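Local structure of catechol 2,3-dioxygenase (Rhodococcus sp., 2WL9) at residues V4-Y9 against H49-L54; V32-D35 against R40-L43; L108-P111 against P115-I118. The protein probably catalyses extradiol, iron-dependent ring cleavage of catechols, as a type I dioxygenase of aromatic hydrocarbon catabolism. One frame throughout, in Å; residues are numbered along the deposited sequence.

Contact 1. Residues V4-Y9 against H49-L54; sequences VTELGY and HHRIVL
The guanidinium of Arg-51 pairs with Glu-6 and grips the carbonyl of Gly-8. In the salt bridge, Arg-51 NH2 donates to Glu-6 OE1 over 2.9 Å, meeting the oxygen almost head-on. Glu-6 OE1 lies in the guanidinium plane, but the carboxylate is turned 35° from it. Glu-6 OE2 turns to Arg-68, while NH1 of Arg-51 pairs with Asp-46, so each charged group has a second partner of opposite sign.

Hydrogen bonding to the backbone centres on one carbonyl. Gly-8 O accepts from Arg-51 NE at 2.9 Å and from Arg-51 NH2 at 3.0 Å, both nitrogens taking the same oxygen from within the carbonyl plane; the NH2 bond uses a lone pair. These bonds are somewhat bent, with 149° at the hydrogen for Arg-51 NE. The arginine chain turns at chi2 (-40°) and again at chi3, which curls it back toward the 4-9 backbone and presents the guanidinium edge-on.

The carbonyl of Arg-51 makes the remaining contact, with Tyr-9. Arg-51 O meets Tyr-9 CA at 3.0 Å in a CA-H...O contact and lies 3.2 Å from Tyr-9 CB. The tyrosine ring leads away from 49-54, stacking on Phe-119 and bonding through its hydroxyl to Glu-117. Each segment carries a classic beta bulge, Gly-8 and Tyr-9 facing Gly-66, Arg-51 and Ile-52 facing Leu-43, at the place where the parallel strands 6-14 and 52-56 come together, first and last in a beta-alpha-beta-beta-beta module of the vicinal oxygen chelate fold.

With Trp-48 adding a cation-pi contact, Arg-51 sits in a buried site where its charge is answered by two carboxylates and its NE and NH2 share one carbonyl oxygen. This network probably keeps the arginine charged and fixes the rotation of its guanidinium.

Contact 2. Residues V32-D35 against R40-L43; sequences VVDD and RIYL
Val-33 and Tyr-42 form the antiparallel hydrogen-bonded pair of this hairpin: Val-33 N donates to Tyr-42 O, and Tyr-42 N returns the bond to Val-33 O, each at 2.9 Å. The same Val-33 O also lies at the edge of the tyrosine ring, in its plane and 3.4 Å from Tyr-42 CD2. On the side of the sheet bearing these two residues, CB of Val-33 packs 4.1 Å from CB of Tyr-42. The other side holds Val-32, whose CG1 stands opposite the backbone N (chi1 173°); this sends CG1 to Ile-41 CD1, while CG2 meets Leu-43 CD2 at 4.2 Å.

Farther along, Ile-41 CG2 rests against the carboxylate of Asp-34, whose OD1 takes the backbone N of Gly-36. Asp-35 OD2, held by Arg-101 and His-49, lies 3.8 Å from Tyr-42 CE2; the two side chains cross at about a right angle, with carboxylate and ring planes 47° apart. The tyrosine hydroxyl bonds to Glu-37, and its ring meets His-49 edge-to-face.

Strand 31-33 is outermost in the sheet within this chain; strand 40-44 lies between it and strand 52-56, and helix 17-24 packs against Val-32, Ile-41 and Leu-43.

Contact 3. Residues L108-P111 against P115-I118; sequences LHDP and PTEI
Leu-108 reaches across to Thr-116 and Ile-118 with one branch of its side chain. From CB, chi1 of 61° puts CG between the backbone N and the carbonyl carbon, where CG lies 3.8 Å from Thr-116 O. Beyond it, CD2 comes 3.5 Å from the same Thr-116 O and 3.8 Å from Ile-118 CD1, the leucine and isoleucine side chains running at a slant to one another. The leucine also packs against Leu-82 of helix 72-84 and Phe-163 of helix 157-167.

The backbones are joined by two bonds. Leu-108 N donates to Thr-116 O at 2.9 Å, and Thr-116 N to Leu-108 O at 2.8 Å. On the other side of the sheet the His-109 ring slants across Pro-115, with CD2 3.6 Å from Pro-115 CA and NE2 3.8 Å from Pro-115 CG.

Buried Asp-110 OD2 takes the hydroxyl of Tyr-164 but also lies close to Glu-154 OE2, a like charge that may raise the pKa of one of the two acids. At the turn, Asp-110 OD1 accepts from Asn-114 N, and Thr-116 OG1 bonds to Asn-114 O. Two side chains thus hold the backbone of one turn residue and tie the turn to the first paired residues, while Leu-108 CD2 and Ile-118 CD1 supply the apolar contact on the Thr-116 side.

How the contacts relate
All three contacts belong to one mixed sheet. Contacts 1 and 2, with centres 13 Å apart, meet where strands 40-44 and 52-56 lie side by side in the sheet: Ile-52 O lies 2.8 Å from Leu-43 N, and His-49 NE2 lies 2.7 Å from Asp-35 OD2, both probable hydrogen bonds. Contact 3 joins contact 1 through Tyr-9 OH and Glu-117 OE1, 2.6 Å apart. Contacts 2 and 3 do not touch, their nearest atoms being about 9 Å apart. None of the three supplies an iron ligand; the metal is bound by His-149, His-212, Tyr-253 and Glu-263. The side chain of Leu-7 is about 11 Å from the bound Fe (III) ion.

Contact 1. Residues V4-Y9 against H49-L54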
ATOM      1  N   VAL C   4      22.586 -19.089  14.997  1.00 22.26           N
ATOM      2  CA  VAL C   4      21.942 -19.995  14.027  1.00 20.83           C
ATOM      3  C   VAL C   4      20.710 -19.282  13.449  1.00 19.95           C
ATOM      4  O   VAL C   4      20.001 -18.583  14.170  1.00 19.13           O
ATOM      5  CB  VAL C   4      21.558 -21.349  14.676  1.00 20.62           C
ATOM      6  CG1 VAL C   4      20.670 -22.171  13.761  1.00 21.67           C
ATOM      7  CG2 VAL C   4      22.813 -22.139  15.034  1.00 20.88           C
ATOM      8  N   THR C   5      20.486 -19.439  12.145  1.00 18.54           N
ATOM      9  CA  THR C   5      19.438 -18.694  11.443  1.00 17.53           C
ATOM     10  C   THR C   5      18.215 -19.544  11.053  1.00 17.50           C
ATOM     11  O   THR C   5      17.140 -18.991  10.773  1.00 17.24           O
ATOM     12  CB  THR C   5      19.999 -18.035  10.177  1.00 17.61           C
ATOM     13  OG1 THR C   5      20.527 -19.052   9.318  1.00 16.19           O
ATOM     14  CG2 THR C   5      21.114 -17.035  10.520  1.00 17.17           C
ATOM     15  N   GLU C   6      18.387 -20.871  11.016  1.00 16.52           N
ATOM     16  CA  GLU C   6      17.300 -21.819  10.691  1.00 15.79           C
ATOM     17  C   GLU C   6      17.720 -23.272  10.891  1.00 16.18           C
ATOM     18  O   GLU C   6      18.913 -23.590  10.890  1.00 15.58           O
ATOM     19  CB  GLU C   6      16.827 -21.664   9.236  1.00 15.98           C
ATOM     20  CG  GLU C   6      17.949 -21.830   8.190  1.00 15.65           C
ATOM     21  CD  GLU C   6      17.444 -21.793   6.750  1.00 16.78           C
ATOM     22  OE1 GLU C   6      16.774 -22.750   6.317  1.00 19.27           O
ATOM     23  OE2 GLU C   6      17.734 -20.815   6.038  1.00 16.10           O
ATOM     24  N   LEU C   7      16.723 -24.145  11.044  1.00 15.80           N
ATOM     25  CA  LEU C   7      16.944 -25.576  10.960  1.00 16.42           C
ATOM     26  C   LEU C   7      17.064 -25.946   9.475  1.00 16.21           C
ATOM     27  O   LEU C   7      16.063 -26.012   8.766  1.00 16.81           O
ATOM     28  CB  LEU C   7      15.778 -26.310  11.594  1.00 16.56           C
ATOM     29  CG  LEU C   7      15.850 -27.829  11.698  1.00 16.93           C
ATOM     30  CD1 LEU C   7      17.012 -28.274  12.562  1.00 15.22           C
ATOM     31  CD2 LEU C   7      14.532 -28.359  12.255  1.00 16.45           C
ATOM     32  N   GLY C   8      18.286 -26.168   9.016  1.00 15.87           N
ATOM     33  CA  GLY C   8      18.561 -26.327   7.587  1.00 16.12           C
ATOM     34  C   GLY C   8      18.241 -27.706   7.041  1.00 16.40           C
ATOM     35  O   GLY C   8      17.589 -27.829   5.996  1.00 16.97           O
ATOM     36  N   TYR C   9      18.716 -28.739   7.732  1.00 16.19           N
ATOM     37  CA  TYR C   9      18.519 -30.120   7.288  1.00 16.56           C
ATOM     38  C   TYR C   9      18.459 -31.120   8.437  1.00 16.80           C
ATOM     39  O   TYR C   9      18.799 -30.799   9.576  1.00 17.07           O
ATOM     40  CB  TYR C   9      19.589 -30.553   6.265  1.00 16.37           C
ATOM     41  CG  TYR C   9      21.032 -30.515   6.746  1.00 16.95           C
ATOM     42  CD1 TYR C   9      21.915 -29.561   6.249  1.00 16.84           C
ATOM     43  CD2 TYR C   9      21.519 -31.447   7.675  1.00 16.45           C
ATOM     44  CE1 TYR C   9      23.245 -29.518   6.663  1.00 17.64           C
ATOM     45  CE2 TYR C   9      22.850 -31.409   8.103  1.00 16.57           C
ATOM     46  CZ  TYR C   9      23.703 -30.444   7.595  1.00 16.14           C
ATOM     47  OH  TYR C   9      25.013 -30.391   8.002  1.00 14.95           O
ATOM     48  N   HIS C  49      19.178 -28.276  -2.787  1.00 16.72           N
ATOM     49  CA  HIS C  49      19.388 -29.650  -3.231  1.00 16.64           C
ATOM     50  C   HIS C  49      18.536 -30.606  -2.390  1.00 16.75           C
ATOM     51  O   HIS C  49      17.856 -31.486  -2.940  1.00 17.01           O
ATOM     52  CB  HIS C  49      20.869 -30.025  -3.137  1.00 16.56           C
ATOM     53  CG  HIS C  49      21.138 -31.471  -3.413  1.00 16.16           C
ATOM     54  ND1 HIS C  49      21.269 -32.407  -2.409  1.00 16.40           N
ATOM     55  CD2 HIS C  49      21.285 -32.146  -4.578  1.00 15.45           C
ATOM     56  CE1 HIS C  49      21.492 -33.595  -2.941  1.00 14.59           C
ATOM     57  NE2 HIS C  49      21.514 -33.462  -4.255  1.00 15.69           N
ATOM     58  N   HIS C  50      18.544 -30.407  -1.068  1.00 16.30           N
ATOM     59  CA  HIS C  50      17.754 -31.240  -0.152  1.00 16.29           C
ATOM     60  C   HIS C  50      17.528 -30.589   1.213  1.00 16.17           C
ATOM     61  O   HIS C  50      18.293 -29.708   1.627  1.00 15.75           O
ATOM     62  CB  HIS C  50      18.435 -32.599   0.067  1.00 16.03           C
ATOM     63  CG  HIS C  50      19.694 -32.512   0.871  1.00 16.06           C
ATOM     64  ND1 HIS C  50      20.910 -32.192   0.312  1.00 15.20           N
ATOM     65  CD2 HIS C  50      19.921 -32.682   2.194  1.00 16.12           C
ATOM     66  CE1 HIS C  50      21.834 -32.171   1.254  1.00 15.87           C
ATOM     67  NE2 HIS C  50      21.260 -32.459   2.407  1.00 16.06           N
ATOM     68  N   ARG C  51      16.486 -31.053   1.913  1.00 16.10           N
ATOM     69  CA  ARG C  51      16.294 -30.705   3.322  1.00 16.14           C
ATOM     70  C   ARG C  51      16.521 -31.919   4.232  1.00 15.97           C
ATOM     71  O   ARG C  51      16.784 -31.769   5.427  1.00 15.63           O
ATOM     72  CB  ARG C  51      14.892 -30.129   3.591  1.00 16.47           C
ATOM     73  CG  ARG C  51      14.453 -28.893   2.763  1.00 18.31           C
ATOM     74  CD  ARG C  51      15.533 -27.833   2.529  1.00 22.32           C
ATOM     75  NE  ARG C  51      15.942 -27.130   3.738  1.00 24.06           N
ATOM     76  CZ  ARG C  51      15.835 -25.815   3.953  1.00 21.76           C
ATOM     77  NH1 ARG C  51      15.331 -24.993   3.047  1.00 22.75           N
ATOM     78  NH2 ARG C  51      16.265 -25.318   5.099  1.00 21.15           N
ATOM     79  N   ILE C  52      16.387 -33.116   3.672  1.00 16.13           N
ATOM     80  CA  ILE C  52      16.523 -34.351   4.442  1.00 16.15           C
ATOM     81  C   ILE C  52      17.365 -35.368   3.677  1.00 16.83           C
ATOM     82  O   ILE C  52      17.190 -35.547   2.473  1.00 16.11           O
ATOM     83  CB  ILE C  52      15.130 -34.977   4.813  1.00 16.27           C
ATOM     84  CG1 ILE C  52      14.220 -33.950   5.503  1.00 15.70           C
ATOM     85  CG2 ILE C  52      15.292 -36.205   5.730  1.00 16.37           C
ATOM     86  CD1 ILE C  52      12.755 -34.396   5.680  1.00 15.05           C
ATOM     87  N   VAL C  53      18.278 -36.015   4.400  1.00 17.03           N
ATOM     88  CA  VAL C  53      19.072 -37.123   3.869  1.00 17.62           C
ATOM     89  C   VAL C  53      18.577 -38.400   4.516  1.00 17.92           C
ATOM     90  O   VAL C  53      18.483 -38.484   5.737  1.00 18.39           O
ATOM     91  CB  VAL C  53      20.583 -36.975   4.183  1.00 17.24           C
ATOM     92  CG1 VAL C  53      21.402 -37.971   3.369  1.00 17.10           C
ATOM     93  CG2 VAL C  53      21.057 -35.572   3.894  1.00 17.14           C
ATOM     94  N   LEU C  54      18.256 -39.387   3.692  1.00 18.47           N
ATOM     95  CA  LEU C  54      17.871 -40.701   4.198  1.00 18.77           C
ATOM     96  C   LEU C  54      19.035 -41.668   4.036  1.00 19.65           C
ATOM     97  O   LEU C  54      19.437 -41.987   2.919  1.00 20.08           O
ATOM     98  CB  LEU C  54      16.632 -41.226   3.473  1.00 18.62           C
ATOM     99  CG  LEU C  54      15.342 -40.390   3.500  1.00 17.36           C
ATOM    100  CD1 LEU C  54      14.301 -41.037   2.606  1.00 15.79           C
ATOM    101  CD2 LEU C  54      14.785 -40.193   4.913  1.00 15.41           C
TER

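Contact 2. Residues V32-D35 against R40-L43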
ATOM      1  N   VAL C  32      11.889 -36.622  -4.397  1.00 18.40           N
ATOM      2  CA  VAL C  32      12.968 -37.586  -4.216  1.00 19.17           C
ATOM      3  C   VAL C  32      14.129 -37.209  -5.135  1.00 19.31           C
ATOM      4  O   VAL C  32      13.938 -36.975  -6.336  1.00 19.65           O
ATOM      5  CB  VAL C  32      12.514 -39.048  -4.494  1.00 19.60           C
ATOM      6  CG1 VAL C  32      13.693 -39.992  -4.466  1.00 19.74           C
ATOM      7  CG2 VAL C  32      11.466 -39.499  -3.472  1.00 19.65           C
ATOM      8  N   VAL C  33      15.321 -37.151  -4.550  1.00 19.72           N
ATOM      9  CA  VAL C  33      16.553 -36.834  -5.270  1.00 20.23           C
ATOM     10  C   VAL C  33      17.553 -37.981  -5.072  1.00 20.42           C
ATOM     11  O   VAL C  33      17.975 -38.257  -3.950  1.00 19.53           O
ATOM     12  CB  VAL C  33      17.151 -35.488  -4.791  1.00 20.03           C
ATOM     13  CG1 VAL C  33      18.481 -35.198  -5.489  1.00 19.87           C
ATOM     14  CG2 VAL C  33      16.161 -34.341  -5.024  1.00 20.97           C
ATOM     15  N   ASP C  34      17.908 -38.653  -6.170  1.00 21.45           N
ATOM     16  CA  ASP C  34      18.848 -39.781  -6.128  1.00 22.54           C
ATOM     17  C   ASP C  34      20.077 -39.472  -6.966  1.00 22.95           C
ATOM     18  O   ASP C  34      20.019 -39.469  -8.197  1.00 23.38           O
ATOM     19  CB  ASP C  34      18.168 -41.063  -6.632  1.00 22.93           C
ATOM     20  CG  ASP C  34      19.000 -42.321  -6.384  1.00 24.49           C
ATOM     21  OD1 ASP C  34      20.237 -42.236  -6.213  1.00 23.13           O
ATOM     22  OD2 ASP C  34      18.395 -43.414  -6.375  1.00 26.15           O
ATOM     23  N   ASP C  35      21.194 -39.228  -6.289  1.00 23.22           N
ATOM     24  CA  ASP C  35      22.439 -38.868  -6.956  1.00 23.99           C
ATOM     25  C   ASP C  35      23.326 -40.075  -7.252  1.00 24.42           C
ATOM     26  O   ASP C  35      24.485 -39.924  -7.643  1.00 25.09           O
ATOM     27  CB  ASP C  35      23.190 -37.817  -6.141  1.00 23.71           C
ATOM     28  CG  ASP C  35      22.511 -36.456  -6.186  1.00 23.74           C
ATOM     29  OD1 ASP C  35      21.836 -36.150  -7.198  1.00 23.58           O
ATOM     30  OD2 ASP C  35      22.653 -35.697  -5.210  1.00 23.64           O
ATOM     31  N   ARG C  40      22.378 -43.879   0.170  1.00 21.49           N
ATOM     32  CA  ARG C  40      21.525 -42.764   0.569  1.00 20.26           C
ATOM     33  C   ARG C  40      20.758 -42.133  -0.586  1.00 19.71           C
ATOM     34  O   ARG C  40      21.179 -42.196  -1.739  1.00 19.36           O
ATOM     35  CB  ARG C  40      22.349 -41.703   1.305  1.00 19.90           C
ATOM     36  CG  ARG C  40      23.298 -40.907   0.424  1.00 20.17           C
ATOM     37  CD  ARG C  40      24.298 -40.138   1.267  1.00 18.87           C
ATOM     38  NE  ARG C  40      25.324 -41.027   1.803  1.00 18.58           N
ATOM     39  CZ  ARG C  40      26.267 -40.653   2.661  1.00 18.53           C
ATOM     40  NH1 ARG C  40      26.321 -39.395   3.094  1.00 18.81           N
ATOM     41  NH2 ARG C  40      27.155 -41.541   3.086  1.00 18.66           N
ATOM     42  N   ILE C  41      19.617 -41.542  -0.250  1.00 18.96           N
ATOM     43  CA  ILE C  41      18.880 -40.673  -1.160  1.00 18.56           C
ATOM     44  C   ILE C  41      18.461 -39.430  -0.377  1.00 18.01           C
ATOM     45  O   ILE C  41      18.747 -39.326   0.824  1.00 17.97           O
ATOM     46  CB  ILE C  41      17.655 -41.384  -1.800  1.00 18.41           C
ATOM     47  CG1 ILE C  41      16.680 -41.873  -0.726  1.00 18.44           C
ATOM     48  CG2 ILE C  41      18.106 -42.521  -2.724  1.00 19.37           C
ATOM     49  CD1 ILE C  41      15.312 -42.245  -1.261  1.00 17.88           C
ATOM     50  N   TYR C  42      17.811 -38.485  -1.050  1.00 17.71           N
ATOM     51  CA  TYR C  42      17.462 -37.208  -0.423  1.00 17.38           C
ATOM     52  C   TYR C  42      16.002 -36.834  -0.644  1.00 17.21           C
ATOM     53  O   TYR C  42      15.386 -37.215  -1.641  1.00 17.75           O
ATOM     54  CB  TYR C  42      18.343 -36.064  -0.948  1.00 17.23           C
ATOM     55  CG  TYR C  42      19.834 -36.322  -0.902  1.00 17.19           C
ATOM     56  CD1 TYR C  42      20.624 -35.811   0.127  1.00 16.78           C
ATOM     57  CD2 TYR C  42      20.449 -37.079  -1.899  1.00 17.59           C
ATOM     58  CE1 TYR C  42      21.993 -36.062   0.168  1.00 17.41           C
ATOM     59  CE2 TYR C  42      21.800 -37.336  -1.869  1.00 18.15           C
ATOM     60  CZ  TYR C  42      22.570 -36.825  -0.841  1.00 18.67           C
ATOM     61  OH  TYR C  42      23.913 -37.093  -0.835  1.00 18.93           O
ATOM     62  N   LEU C  43      15.458 -36.066   0.293  1.00 16.98           N
ATOM     63  CA  LEU C  43      14.128 -35.507   0.115  1.00 16.79           C
ATOM     64  C   LEU C  43      14.259 -34.000  -0.004  1.00 16.63           C
ATOM     65  O   LEU C  43      14.869 -33.352   0.831  1.00 16.48           O
ATOM     66  CB  LEU C  43      13.206 -35.899   1.274  1.00 16.75           C
ATOM     67  CG  LEU C  43      12.981 -37.400   1.500  1.00 17.09           C
ATOM     68  CD1 LEU C  43      12.287 -37.648   2.849  1.00 16.19           C
ATOM     69  CD2 LEU C  43      12.202 -38.043   0.360  1.00 16.31           C
TER

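Contact 3. Residues L108-P111 against P115-I118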
ATOM      1  N   LEU C 108      29.255 -31.562  16.328  1.00 18.21           N
ATOM      2  CA  LEU C 108      29.292 -31.753  17.778  1.00 18.56           C
ATOM      3  C   LEU C 108      28.063 -32.532  18.257  1.00 18.57           C
ATOM      4  O   LEU C 108      27.362 -33.158  17.450  1.00 17.95           O
ATOM      5  CB  LEU C 108      29.408 -30.393  18.491  1.00 18.58           C
ATOM      6  CG  LEU C 108      28.295 -29.354  18.311  1.00 18.43           C
ATOM      7  CD1 LEU C 108      28.262 -28.400  19.504  1.00 19.70           C
ATOM      8  CD2 LEU C 108      28.410 -28.577  16.990  1.00 18.30           C
ATOM      9  N   HIS C 109      27.799 -32.498  19.563  1.00 18.86           N
ATOM     10  CA  HIS C 109      26.591 -33.100  20.123  1.00 19.03           C
ATOM     11  C   HIS C 109      25.918 -32.163  21.110  1.00 18.91           C
ATOM     12  O   HIS C 109      26.587 -31.436  21.839  1.00 19.38           O
ATOM     13  CB  HIS C 109      26.911 -34.421  20.821  1.00 19.74           C
ATOM     14  CG  HIS C 109      27.350 -35.500  19.890  1.00 20.59           C
ATOM     15  ND1 HIS C 109      28.624 -35.558  19.371  1.00 21.71           N
ATOM     16  CD2 HIS C 109      26.681 -36.554  19.368  1.00 21.89           C
ATOM     17  CE1 HIS C 109      28.724 -36.607  18.574  1.00 22.24           C
ATOM     18  NE2 HIS C 109      27.558 -37.227  18.556  1.00 22.78           N
ATOM     19  N   ASP C 110      24.593 -32.192  21.151  1.00 18.97           N
ATOM     20  CA  ASP C 110      23.882 -31.424  22.166  1.00 19.35           C
ATOM     21  C   ASP C 110      23.960 -32.177  23.505  1.00 19.68           C
ATOM     22  O   ASP C 110      24.546 -33.264  23.554  1.00 20.18           O
ATOM     23  CB  ASP C 110      22.450 -31.066  21.711  1.00 18.88           C
ATOM     24  CG  ASP C 110      21.439 -32.192  21.904  1.00 19.57           C
ATOM     25  OD1 ASP C 110      21.781 -33.286  22.403  1.00 19.64           O
ATOM     26  OD2 ASP C 110      20.268 -31.956  21.537  1.00 21.38           O
ATOM     27  N   PRO C 111      23.404 -31.606  24.593  1.00 19.99           N
ATOM     28  CA  PRO C 111      23.554 -32.283  25.888  1.00 20.35           C
ATOM     29  C   PRO C 111      22.808 -33.610  25.985  1.00 20.76           C
ATOM     30  O   PRO C 111      23.212 -34.480  26.758  1.00 20.92           O
ATOM     31  CB  PRO C 111      22.983 -31.269  26.883  1.00 20.23           C
ATOM     32  CG  PRO C 111      23.157 -29.950  26.205  1.00 20.45           C
ATOM     33  CD  PRO C 111      22.875 -30.240  24.760  1.00 19.44           C
ATOM     34  N   PRO C 115      23.435 -35.826  17.721  1.00 18.84           N
ATOM     35  CA  PRO C 115      24.441 -35.238  16.838  1.00 18.52           C
ATOM     36  C   PRO C 115      23.946 -33.944  16.208  1.00 17.54           C
ATOM     37  O   PRO C 115      22.885 -33.909  15.580  1.00 16.99           O
ATOM     38  CB  PRO C 115      24.650 -36.315  15.770  1.00 18.48           C
ATOM     39  CG  PRO C 115      24.336 -37.583  16.483  1.00 19.91           C
ATOM     40  CD  PRO C 115      23.149 -37.223  17.350  1.00 19.30           C
ATOM     41  N   THR C 116      24.737 -32.893  16.380  1.00 17.10           N
ATOM     42  CA  THR C 116      24.338 -31.547  16.019  1.00 16.77           C
ATOM     43  C   THR C 116      25.377 -30.951  15.082  1.00 16.64           C
ATOM     44  O   THR C 116      26.568 -31.010  15.361  1.00 16.68           O
ATOM     45  CB  THR C 116      24.199 -30.696  17.288  1.00 16.74           C
ATOM     46  OG1 THR C 116      23.197 -31.278  18.128  1.00 17.34           O
ATOM     47  CG2 THR C 116      23.820 -29.251  16.956  1.00 16.90           C
ATOM     48  N   GLU C 117      24.922 -30.375  13.972  1.00 16.71           N
ATOM     49  CA  GLU C 117      25.843 -29.769  13.003  1.00 16.52           C
ATOM     50  C   GLU C 117      25.511 -28.304  12.771  1.00 16.23           C
ATOM     51  O   GLU C 117      24.340 -27.921  12.790  1.00 16.16           O
ATOM     52  CB  GLU C 117      25.830 -30.539  11.684  1.00 16.89           C
ATOM     53  CG  GLU C 117      25.911 -32.055  11.870  1.00 17.22           C
ATOM     54  CD  GLU C 117      26.230 -32.811  10.590  1.00 18.86           C
ATOM     55  OE1 GLU C 117      25.985 -32.275   9.492  1.00 18.96           O
ATOM     56  OE2 GLU C 117      26.733 -33.955  10.689  1.00 19.26           O
ATOM     57  N   ILE C 118      26.545 -27.487  12.592  1.00 16.01           N
ATOM     58  CA  ILE C 118      26.364 -26.066  12.271  1.00 15.65           C
ATOM     59  C   ILE C 118      27.124 -25.735  10.981  1.00 15.75           C
ATOM     60  O   ILE C 118      28.324 -25.995  10.861  1.00 15.98           O
ATOM     61  CB  ILE C 118      26.773 -25.134  13.434  1.00 15.85           C
ATOM     62  CG1 ILE C 118      26.121 -25.587  14.751  1.00 15.27           C
ATOM     63  CG2 ILE C 118      26.341 -23.700  13.133  1.00 14.66           C
ATOM     64  CD1 ILE C 118      26.939 -25.266  15.975  1.00 16.74           C
TER